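Local atomic coordinates of putative nucleotidyltransferase (Sulfolobus solfataricus P2, PDB entry 2RFF), a protein that probably acts as a nucleotidyltransferase, moving a nucleoside monophosphate from a nucleoside triphosphate onto an acceptor that has not been identified. Residues Leu33-Ile38 with Lys98-Lys103; Ile53-Val58 with Gly80-Ile85; Phe68-Met73 with Ile85-Gly90. All blocks are in the same frame, centred on the assembly; numbering follows the deposited sequence.

Contact 1 (Leu33-Ile38 with Lys98-Lys103); sequences LEEVYI and KVLFWK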
loop_
_atom_site.group_PDB
_atom_site.type_symbol
_atom_site.label_atom_id
_atom_site.label_comp_id
_atom_site.label_asym_id
_atom_site.label_seq_id
_atom_site.Cartn_x
_atom_site.Cartn_y
_atom_site.Cartn_z
ATOM N N LEU A 33 2.499 1.726 12.842
ATOM C CA LEU A 33 2.542 1.781 11.371
ATOM C C LEU A 33 3.515 2.913 11.042
ATOM O O LEU A 33 3.332 4.037 11.492
ATOM C CB LEU A 33 1.191 2.081 10.733
ATOM C CG LEU A 33 1.276 2.026 9.186
ATOM C CD1 LEU A 33 1.374 0.606 8.673
ATOM C CD2 LEU A 33 0.059 2.686 8.622
ATOM N N GLU A 34 4.541 2.597 10.258
ATOM C CA GLU A 34 5.610 3.551 9.963
ATOM C C GLU A 34 5.658 4.020 8.525
ATOM O O GLU A 34 5.941 5.191 8.265
ATOM C CB GLU A 34 6.967 2.994 10.433
ATOM C CG GLU A 34 8.166 3.821 10.091
ATOM C CD GLU A 34 8.106 5.278 10.578
ATOM O OE1 GLU A 34 7.378 5.589 11.533
ATOM O OE2 GLU A 34 8.852 6.114 10.004
ATOM N N GLU A 35 5.458 3.102 7.595
ATOM C CA GLU A 35 5.518 3.390 6.170
ATOM C C GLU A 35 4.510 2.530 5.452
ATOM O O GLU A 35 4.194 1.426 5.908
ATOM C CB GLU A 35 6.906 3.089 5.563
ATOM C CG GLU A 35 8.017 4.029 6.016
ATOM C CD GLU A 35 9.427 3.624 5.694
ATOM O OE1 GLU A 35 9.700 2.575 5.079
ATOM O OE2 GLU A 35 10.295 4.422 6.049
ATOM N N VAL A 36 4.041 3.056 4.327
ATOM C CA VAL A 36 3.232 2.275 3.400
ATOM C C VAL A 36 3.808 2.492 2.013
ATOM O O VAL A 36 4.130 3.622 1.630
ATOM C CB VAL A 36 1.740 2.633 3.435
ATOM C CG1 VAL A 36 0.882 1.890 2.348
ATOM C CG2 VAL A 36 1.172 2.369 4.802
ATOM N N TYR A 37 3.894 1.407 1.264
ATOM C CA TYR A 37 4.334 1.450 -0.121
ATOM C C TYR A 37 3.219 0.890 -1.022
ATOM O O TYR A 37 2.402 0.044 -0.606
ATOM C CB TYR A 37 5.609 0.629 -0.317
ATOM C CG TYR A 37 6.817 1.134 0.416
ATOM C CD1 TYR A 37 7.001 0.859 1.770
ATOM C CD2 TYR A 37 7.789 1.905 -0.240
ATOM C CE1 TYR A 37 8.183 1.290 2.453
ATOM C CE2 TYR A 37 8.935 2.348 0.438
ATOM C CZ TYR A 37 9.076 2.070 1.802
ATOM O OH TYR A 37 10.161 2.462 2.525
ATOM N N ILE A 38 3.218 1.378 -2.262
ATOM C CA ILE A 38 2.500 0.737 -3.349
ATOM C C ILE A 38 3.543 -0.149 -4.061
ATOM O O ILE A 38 4.690 0.281 -4.302
ATOM C CB ILE A 38 1.883 1.732 -4.348
ATOM C CG1 ILE A 38 1.010 2.744 -3.616
ATOM C CG2 ILE A 38 1.129 0.964 -5.458
ATOM C CD1 ILE A 38 -0.032 2.147 -2.672
ATOM N N LYS A 98 8.994 -0.808 -5.538
ATOM C CA LYS A 98 7.902 -0.171 -4.780
ATOM C C LYS A 98 8.052 1.332 -4.692
ATOM O O LYS A 98 9.149 1.865 -4.846
ATOM C CB LYS A 98 7.800 -0.811 -3.406
ATOM C CG LYS A 98 9.049 -0.754 -2.539
ATOM C CD LYS A 98 8.816 -1.506 -1.228
ATOM C CE LYS A 98 9.936 -1.256 -0.205
ATOM N NZ LYS A 98 11.230 -1.702 -0.723
ATOM N N VAL A 99 6.921 1.993 -4.431
ATOM C CA VAL A 99 6.801 3.440 -4.340
ATOM C C VAL A 99 6.349 3.830 -2.937
ATOM O O VAL A 99 5.405 3.261 -2.438
ATOM C CB VAL A 99 5.747 3.963 -5.343
ATOM C CG1 VAL A 99 5.354 5.421 -5.032
ATOM C CG2 VAL A 99 6.262 3.789 -6.749
ATOM N N LEU A 100 7.069 4.758 -2.292
ATOM C CA LEU A 100 6.683 5.252 -0.983
ATOM C C LEU A 100 5.374 6.065 -1.123
ATOM O O LEU A 100 5.262 7.039 -1.856
ATOM C CB LEU A 100 7.811 6.043 -0.324
ATOM C CG LEU A 100 7.556 6.496 1.114
ATOM C CD1 LEU A 100 7.593 5.353 2.095
ATOM C CD2 LEU A 100 8.598 7.561 1.526
ATOM N N PHE A 101 4.386 5.633 -0.363
ATOM C CA PHE A 101 3.053 6.195 -0.429
ATOM C C PHE A 101 2.785 7.076 0.778
ATOM O O PHE A 101 2.131 8.109 0.649
ATOM C CB PHE A 101 2.045 5.037 -0.495
ATOM C CG PHE A 101 0.603 5.443 -0.736
ATOM C CD1 PHE A 101 0.248 5.998 -1.961
ATOM C CD2 PHE A 101 -0.380 5.187 0.224
ATOM C CE1 PHE A 101 -1.079 6.322 -2.205
ATOM C CE2 PHE A 101 -1.719 5.536 -0.017
ATOM C CZ PHE A 101 -2.065 6.122 -1.223
ATOM N N TRP A 102 3.238 6.626 1.944
ATOM C CA TRP A 102 2.997 7.295 3.195
ATOM C C TRP A 102 4.116 6.923 4.157
ATOM O O TRP A 102 4.696 5.817 4.099
ATOM C CB TRP A 102 1.623 6.853 3.732
ATOM C CG TRP A 102 1.224 7.377 5.094
ATOM C CD1 TRP A 102 0.473 8.478 5.364
ATOM C CD2 TRP A 102 1.593 6.827 6.364
ATOM N NE1 TRP A 102 0.309 8.637 6.727
ATOM C CE2 TRP A 102 1.013 7.646 7.364
ATOM C CE3 TRP A 102 2.367 5.717 6.761
ATOM C CZ2 TRP A 102 1.164 7.377 8.743
ATOM C CZ3 TRP A 102 2.545 5.460 8.130
ATOM C CH2 TRP A 102 1.934 6.284 9.104
ATOM N N LYS A 103 4.424 7.870 5.022
ATOM C CA LYS A 103 5.390 7.650 6.103
ATOM C C LYS A 103 4.898 8.480 7.286
ATOM O O LYS A 103 4.452 9.602 7.111
ATOM C CB LYS A 103 6.811 8.015 5.699
ATOM C CG LYS A 103 7.834 7.753 6.785
ATOM C CD LYS A 103 9.201 7.869 6.207
ATOM C CE LYS A 103 10.282 7.775 7.246
ATOM N NZ LYS A 103 10.369 6.447 7.844
#
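K103 reaches two glutamates of the facing strand at once: its NZ lies 2.7 Å from OE2 of E34 and 2.7 Å from OE2 of E35. Each oxygen offers its anti lone pair, the one turned away from its sister oxygen. A lysine suits this place because its long chain brings one positive charge up to two carboxylates; it stays extended to CE, and the bend at chi4 (68°) sets NZ between them. E34 starts out pointing away from the other strand, and a bend at chi2 (55°) swings CD back; E35 simply lies alongside K103. The second oxygen of E35, OE1, accepts from OH of Y37 at 2.6 Å, met from above the carboxylate plane, and forms a salt bridge with K92.

The Y37 ring is packed on both faces. CE of K98 sits over its centre, 3.7 Å above the plane, and NZ of K98, at 5.0 Å from the ring centroid, adds a cation-pi interaction while hydrogen-bonding to V95 O. On the opposite face CD1 of L100 lies 3.6 Å above the plane, offset toward the rim.

V36, I38 and W102 project from the other side of the sheet. I38 places CD1 over a face of the F101 ring, and W102 presents its edge to the backbone of L33 and V36. Helix 6-29 packs against this apolar layer, V23 on V36, L16 and A19 on F101, A27 on W102.

Beneath these side chains V36 O accepts two backbone bonds, from F101 N at 2.8 Å and W102 N at 3.1 Å, because both residues lie opposite V36. The extra one shifts the register and makes a classic beta bulge in an antiparallel pair, within the mixed, helix-backed sheet of the nucleotidyltransferase fold.

Contact 2 (Ile53-Val58 with Gly80-Ile85); sequences IDILFV and GNVDYI. With EDO (1,2-ethanediol), chain C.
F57 turns the edge of its ring to the neighbouring strand: CB of Y84 lies near the ring plane, 3.8 Å from CE2 of F57, and I85 O also lies at the edge. One face of the F57 ring carries CG2 of I55, 3.7 Å above the plane and toward the rim. C2 of a 1,2-ethanediol, probably from the crystallisation liquor, lies over one face of the Y84 ring, while the side chain also touches M71 and V74 of helix 67-74, M71 meeting the hydroxyl end. Together the strands are the parallel pair of a beta-alpha-beta crossover, with that helix as the connection.

In Y84 a chi1 of 71° turns CG away from strand 53-58, and the length of a tyrosine lets it reach the helix. An alanine here would probably open a gap beside M71 and V74. On the same side of the sheet the beta-branched I53 and V82 lie side by side, CG2 to CG2 at 3.8 Å, while V82 also meets L18 of helix 6-29.

The other side carries L56 packed on I85, and two aspartates. OD1 of D54 comes within 3.5 Å of CB of D83, and their carboxylate planes are 65° apart. With D52 nearby, they recall the acidic cluster that binds metal ions in other nucleotidyltransferases of this fold, though no metal is modelled here.

Five backbone bonds hold the strands together, from I53 N to N81 O through to F57 N to I85 O. D83 also steadies its own strand: OD1 of D83 accepts from Y84 N at 2.8 Å, the donor standing 37° out of the carboxylate plane.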
loop_
_atom_site.group_PDB
_atom_site.type_symbol
_atom_site.label_atom_id
_atom_site.label_comp_id
_atom_site.label_asym_id
_atom_site.label_seq_id
_atom_site.Cartn_x
_atom_site.Cartn_y
_atom_site.Cartn_z
ATOM N N ILE A 53 -4.656 -2.857 -6.822
ATOM C CA ILE A 53 -3.561 -2.038 -6.264
ATOM C C ILE A 53 -3.001 -2.884 -5.104
ATOM O O ILE A 53 -3.745 -3.474 -4.306
ATOM C CB ILE A 53 -3.940 -0.601 -5.867
ATOM C CG1 ILE A 53 -2.672 0.178 -5.502
ATOM C CG2 ILE A 53 -4.892 -0.560 -4.678
ATOM C CD1 ILE A 53 -2.897 1.686 -5.492
ATOM N N ASP A 54 -1.678 -2.963 -5.029
ATOM C CA ASP A 54 -0.979 -3.751 -4.016
ATOM C C ASP A 54 -0.349 -2.825 -2.993
ATOM O O ASP A 54 0.443 -1.944 -3.357
ATOM C CB ASP A 54 0.082 -4.600 -4.691
ATOM C CG ASP A 54 -0.497 -5.621 -5.620
ATOM O OD1 ASP A 54 -1.515 -6.254 -5.290
ATOM O OD2 ASP A 54 0.050 -5.823 -6.711
ATOM N N ILE A 55 -0.690 -3.054 -1.719
ATOM C CA ILE A 55 -0.296 -2.184 -0.631
ATOM C C ILE A 55 0.581 -2.938 0.343
ATOM O O ILE A 55 0.182 -3.978 0.849
ATOM C CB ILE A 55 -1.531 -1.637 0.113
ATOM C CG1 ILE A 55 -2.485 -0.913 -0.865
ATOM C CG2 ILE A 55 -1.065 -0.664 1.235
ATOM C CD1 ILE A 55 -3.725 -0.397 -0.141
ATOM N N LEU A 56 1.772 -2.401 0.602
ATOM C CA LEU A 56 2.708 -2.939 1.594
ATOM C C LEU A 56 2.621 -2.071 2.844
ATOM O O LEU A 56 2.964 -0.892 2.792
ATOM C CB LEU A 56 4.142 -2.978 1.063
ATOM C CG LEU A 56 5.213 -3.262 2.117
ATOM C CD1 LEU A 56 4.953 -4.602 2.793
ATOM C CD2 LEU A 56 6.600 -3.129 1.520
ATOM N N PHE A 57 2.169 -2.662 3.950
ATOM C CA PHE A 57 2.118 -1.967 5.235
ATOM C C PHE A 57 3.398 -2.345 5.995
ATOM O O PHE A 57 3.659 -3.540 6.181
ATOM C CB PHE A 57 0.905 -2.404 6.038
ATOM C CG PHE A 57 -0.397 -2.127 5.407
ATOM C CD1 PHE A 57 -0.998 -0.917 5.623
ATOM C CD2 PHE A 57 -1.022 -3.070 4.625
ATOM C CE1 PHE A 57 -2.227 -0.631 5.099
ATOM C CE2 PHE A 57 -2.296 -2.793 4.093
ATOM C CZ PHE A 57 -2.875 -1.579 4.312
ATOM N N VAL A 58 4.098 -1.347 6.504
ATOM C CA VAL A 58 5.395 -1.544 7.207
ATOM C C VAL A 58 5.240 -1.019 8.627
ATOM O O VAL A 58 4.981 0.153 8.807
ATOM C CB VAL A 58 6.632 -0.901 6.526
ATOM C CG1 VAL A 58 7.966 -1.222 7.289
ATOM C CG2 VAL A 58 6.699 -1.378 5.106
ATOM N N GLY A 80 -12.370 -3.370 -1.787
ATOM C CA GLY A 80 -12.108 -3.050 -3.177
ATOM C C GLY A 80 -11.105 -4.008 -3.794
ATOM O O GLY A 80 -10.762 -5.011 -3.196
ATOM N N ASN A 81 -10.578 -3.638 -4.954
ATOM C CA ASN A 81 -9.693 -4.478 -5.733
ATOM C C ASN A 81 -8.258 -4.217 -5.239
ATOM O O ASN A 81 -7.469 -3.544 -5.909
ATOM C CB ASN A 81 -9.880 -4.079 -7.199
ATOM C CG ASN A 81 -9.232 -5.009 -8.123
ATOM O OD1 ASN A 81 -9.085 -6.182 -7.801
ATOM N ND2 ASN A 81 -8.854 -4.517 -9.314
ATOM N N VAL A 82 -7.991 -4.735 -4.040
ATOM C CA VAL A 82 -6.776 -4.463 -3.279
ATOM C C VAL A 82 -6.165 -5.751 -2.763
ATOM O O VAL A 82 -6.843 -6.643 -2.303
ATOM C CB VAL A 82 -7.119 -3.547 -2.025
ATOM C CG1 VAL A 82 -5.892 -3.404 -1.082
ATOM C CG2 VAL A 82 -7.561 -2.160 -2.472
ATOM N N ASP A 83 -4.853 -5.866 -2.838
ATOM C CA ASP A 83 -4.121 -6.959 -2.163
ATOM C C ASP A 83 -3.040 -6.305 -1.354
ATOM O O ASP A 83 -2.760 -5.119 -1.538
ATOM C CB ASP A 83 -3.615 -8.019 -3.130
ATOM C CG ASP A 83 -3.324 -9.372 -2.445
ATOM O OD1 ASP A 83 -3.523 -9.521 -1.235
ATOM O OD2 ASP A 83 -2.954 -10.335 -3.146
ATOM N N TYR A 84 -2.512 -7.051 -0.396
ATOM C CA TYR A 84 -1.554 -6.460 0.537
ATOM C C TYR A 84 -0.517 -7.420 1.097
ATOM O O TYR A 84 -0.666 -8.637 1.030
ATOM C CB TYR A 84 -2.377 -5.796 1.695
ATOM C CG TYR A 84 -3.015 -6.806 2.597
ATOM C CD1 TYR A 84 -4.271 -7.324 2.308
ATOM C CD2 TYR A 84 -2.333 -7.311 3.712
ATOM C CE1 TYR A 84 -4.847 -8.296 3.128
ATOM C CE2 TYR A 84 -2.896 -8.286 4.528
ATOM C CZ TYR A 84 -4.164 -8.759 4.239
ATOM O OH TYR A 84 -4.709 -9.725 5.047
ATOM N N ILE A 85 0.494 -6.819 1.690
ATOM C CA ILE A 85 1.516 -7.532 2.473
ATOM C C ILE A 85 1.748 -6.697 3.749
ATOM O O ILE A 85 1.720 -5.466 3.683
ATOM C CB ILE A 85 2.880 -7.687 1.750
ATOM C CG1 ILE A 85 2.684 -8.574 0.516
ATOM C CG2 ILE A 85 3.993 -8.318 2.661
ATOM C CD1 ILE A 85 3.894 -8.676 -0.356
HETATM C C1 EDO C . -1.628 -11.743 2.189
HETATM O O1 EDO C . -1.377 -13.025 2.806
HETATM C C2 EDO C . -3.108 -11.350 2.132
HETATM O O2 EDO C . -3.865 -12.061 1.135
#

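Contact 3 (Phe68-Met73 with Ile85-Gly90); sequences FDRMYM and IVLDEG
R70 and V86 bring their CA atoms to 6.0 Å where helix 68-73 passes strand 85-88, the axes 8.3 Å apart at closest and 116° between their directions. The helix thus runs across the strand; R70 and V86 carry most of the contact, with a loose, doubtful touch from the two-conformer selenomethionine M73.

V86 is compact and branched at CB, which lets it touch twice: CG1 of V86 rests 3.8 Å from CB of R70, and CG2 of V86 lies 3.6 Å from the carbonyl oxygen of R70. An arginine suits the facing position because its methylenes pack against the valine while its charged end goes further. CG of R70 stands anti to the carbonyl carbon (chi1 -69°), and the chain runs extended to NE past V86 O. There NH1 of R70 makes only a weak, long bond to V86 O at 3.5 Å. A water strengthens the link, donating to V86 O at 2.8 Å and accepting from NH1.

Firmer partners fix the guanidinium from outside: NH1 forms a salt bridge with E91, and NH2 donates to I62 O. E91 also accepts from D88 N. D88 itself is occupied with the chain: its OD2 accepts from G90 N at 3.1 Å in an Asx turn, and its OD1 accepts from I62 N.

Helix 67-74 connects parallel strands 53-59 and 82-88 in a beta-alpha-beta unit, and R70 on V86 packs it against the second strand, an outermost one of the sheet in this chain. V86 also reaches F59 and I62; CB of L87 points away from the helix and its side chain touches L56 and V95, though CD2 nears R70 NH1.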
loop_
_atom_site.group_PDB
_atom_site.type_symbol
_atom_site.label_atom_id
_atom_site.label_comp_id
_atom_site.label_asym_id
_atom_site.label_seq_id
_atom_site.Cartn_x
_atom_site.Cartn_y
_atom_site.Cartn_z
ATOM N N PHE A 68 -0.221 -14.947 10.346
ATOM C CA PHE A 68 -1.695 -14.942 10.578
ATOM C C PHE A 68 -2.074 -13.731 11.431
ATOM O O PHE A 68 -3.023 -13.028 11.111
ATOM C CB PHE A 68 -2.163 -16.258 11.196
ATOM C CG PHE A 68 -1.605 -17.436 10.490
ATOM C CD1 PHE A 68 -2.084 -17.793 9.265
ATOM C CD2 PHE A 68 -0.488 -18.118 11.000
ATOM C CE1 PHE A 68 -1.515 -18.872 8.565
ATOM C CE2 PHE A 68 0.088 -19.187 10.301
ATOM C CZ PHE A 68 -0.419 -19.563 9.091
ATOM N N ASP A 69 -1.290 -13.470 12.482
ATOM C CA ASP A 69 -1.465 -12.273 13.286
ATOM C C ASP A 69 -1.254 -11.009 12.460
ATOM O O ASP A 69 -1.993 -10.042 12.647
ATOM C CB ASP A 69 -0.561 -12.251 14.519
ATOM C CG ASP A 69 -1.062 -13.110 15.655
ATOM O OD1 ASP A 69 -2.287 -13.201 15.834
ATOM O OD2 ASP A 69 -0.273 -13.611 16.456
ATOM N N ARG A 70 -0.267 -11.010 11.574
ATOM C CA ARG A 70 -0.002 -9.861 10.701
ATOM C C ARG A 70 -1.191 -9.584 9.797
ATOM O O ARG A 70 -1.634 -8.446 9.690
ATOM C CB ARG A 70 1.279 -10.060 9.898
ATOM C CG ARG A 70 2.522 -10.029 10.750
ATOM C CD ARG A 70 3.681 -10.297 9.867
ATOM N NE ARG A 70 4.958 -10.272 10.581
ATOM C CZ ARG A 70 6.155 -10.128 10.022
ATOM N NH1 ARG A 70 6.304 -9.985 8.708
ATOM N NH2 ARG A 70 7.227 -10.111 10.813
HETATM N N MSE A 71 -1.669 -10.620 9.125
HETATM C CA MSE A 71 -2.888 -10.456 8.282
HETATM C C MSE A 71 -4.090 -9.879 9.045
HETATM O O MSE A 71 -4.753 -8.969 8.562
HETATM C CB MSE A 71 -3.317 -11.787 7.667
HETATM C CG MSE A 71 -2.475 -12.233 6.508
HETATM SE SE MSE A 71 -3.214 -13.792 5.638
HETATM C CE MSE A 71 -4.997 -13.324 5.571
ATOM N N TYR A 72 -4.318 -10.418 10.249
ATOM C CA TYR A 72 -5.453 -10.020 11.123
ATOM C C TYR A 72 -5.341 -8.546 11.500
ATOM O O TYR A 72 -6.354 -7.922 11.731
ATOM C CB TYR A 72 -5.488 -10.926 12.368
ATOM C CG TYR A 72 -6.753 -10.887 13.244
ATOM C CD1 TYR A 72 -7.927 -11.527 12.817
ATOM C CD2 TYR A 72 -6.758 -10.284 14.533
ATOM C CE1 TYR A 72 -9.090 -11.540 13.637
ATOM C CE2 TYR A 72 -7.938 -10.264 15.344
ATOM C CZ TYR A 72 -9.076 -10.914 14.898
ATOM O OH TYR A 72 -10.223 -10.917 15.658
HETATM N N MSE A 73 -4.116 -7.980 11.551
HETATM C CA MSE A 73 -3.932 -6.548 11.889
HETATM C C MSE A 73 -4.644 -5.604 10.936
HETATM O O MSE A 73 -5.212 -4.594 11.351
HETATM C CB MSE A 73 -2.460 -6.085 11.852
HETATM C CG MSE A 73 -1.460 -6.787 12.755
HETATM SE SE MSE A 73 0.308 -6.091 12.628
HETATM C CE MSE A 73 -0.093 -4.373 13.436
ATOM N N ILE A 85 0.494 -6.819 1.690
ATOM C CA ILE A 85 1.516 -7.532 2.473
ATOM C C ILE A 85 1.748 -6.697 3.749
ATOM O O ILE A 85 1.720 -5.466 3.683
ATOM C CB ILE A 85 2.880 -7.687 1.750
ATOM C CG1 ILE A 85 2.684 -8.574 0.516
ATOM C CG2 ILE A 85 3.993 -8.318 2.661
ATOM C CD1 ILE A 85 3.894 -8.676 -0.356
ATOM N N VAL A 86 2.008 -7.371 4.874
ATOM C CA VAL A 86 2.363 -6.721 6.117
ATOM C C VAL A 86 3.788 -7.190 6.479
ATOM O O VAL A 86 4.027 -8.393 6.615
ATOM C CB VAL A 86 1.413 -7.085 7.270
ATOM C CG1 VAL A 86 1.908 -6.537 8.626
ATOM C CG2 VAL A 86 -0.050 -6.600 7.019
ATOM N N LEU A 87 4.683 -6.237 6.701
ATOM C CA LEU A 87 6.101 -6.505 7.020
ATOM C C LEU A 87 6.556 -5.636 8.166
ATOM O O LEU A 87 6.007 -4.577 8.436
ATOM C CB LEU A 87 7.083 -6.293 5.833
ATOM C CG LEU A 87 6.852 -7.196 4.616
ATOM C CD1 LEU A 87 7.858 -6.849 3.524
ATOM C CD2 LEU A 87 6.922 -8.695 4.987
ATOM N N ASP A 88 7.569 -6.129 8.852
ATOM C CA ASP A 88 8.288 -5.347 9.845
ATOM C C ASP A 88 9.254 -4.416 9.098
ATOM O O ASP A 88 9.678 -4.706 7.959
ATOM C CB ASP A 88 9.118 -6.299 10.723
ATOM C CG ASP A 88 9.793 -5.614 11.851
ATOM O OD1 ASP A 88 9.165 -5.178 12.809
ATOM O OD2 ASP A 88 11.036 -5.503 11.829
ATOM N N GLU A 89 9.605 -3.315 9.766
ATOM C CA GLU A 89 10.634 -2.344 9.317
ATOM C C GLU A 89 11.923 -2.997 8.754
ATOM O O GLU A 89 12.489 -2.572 7.728
ATOM C CB GLU A 89 10.970 -1.404 10.502
ATOM C CG GLU A 89 11.546 -2.104 11.767
ATOM C CD GLU A 89 11.409 -1.312 13.083
ATOM O OE1 GLU A 89 11.350 -0.053 13.050
ATOM O OE2 GLU A 89 11.353 -1.983 14.160
ATOM N N GLY A 90 12.394 -4.025 9.446
ATOM C CA GLY A 90 13.599 -4.730 9.065
ATOM C C GLY A 90 13.472 -5.652 7.884
ATOM O O GLY A 90 14.498 -6.147 7.411
HETATM O O HOH W 1 4.147 -11.155 6.517
#

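How the contacts relate
Contacts 1 and 2 are both strand pairings of one mixed sheet, joined where strands 33-39 and 53-59 run side by side: Y37 O meets L56 N at 2.8 Å. Contact 2 and contact 3 share I85 and strand 82-88, and contact 3 adds the connecting helix of the crossover. Contacts 1 and 2 lie near the centre of the chain, each with a helix-backed apolar side; their other sides differ, ion pairs and a packed tyrosine in contact 1, clustered aspartates in contact 2. Contact 3 lies farther out, yet its touching residues are mostly buried; it relies on side-chain packing, a weak bond and a water bridge, with the arginine held by E91 from outside.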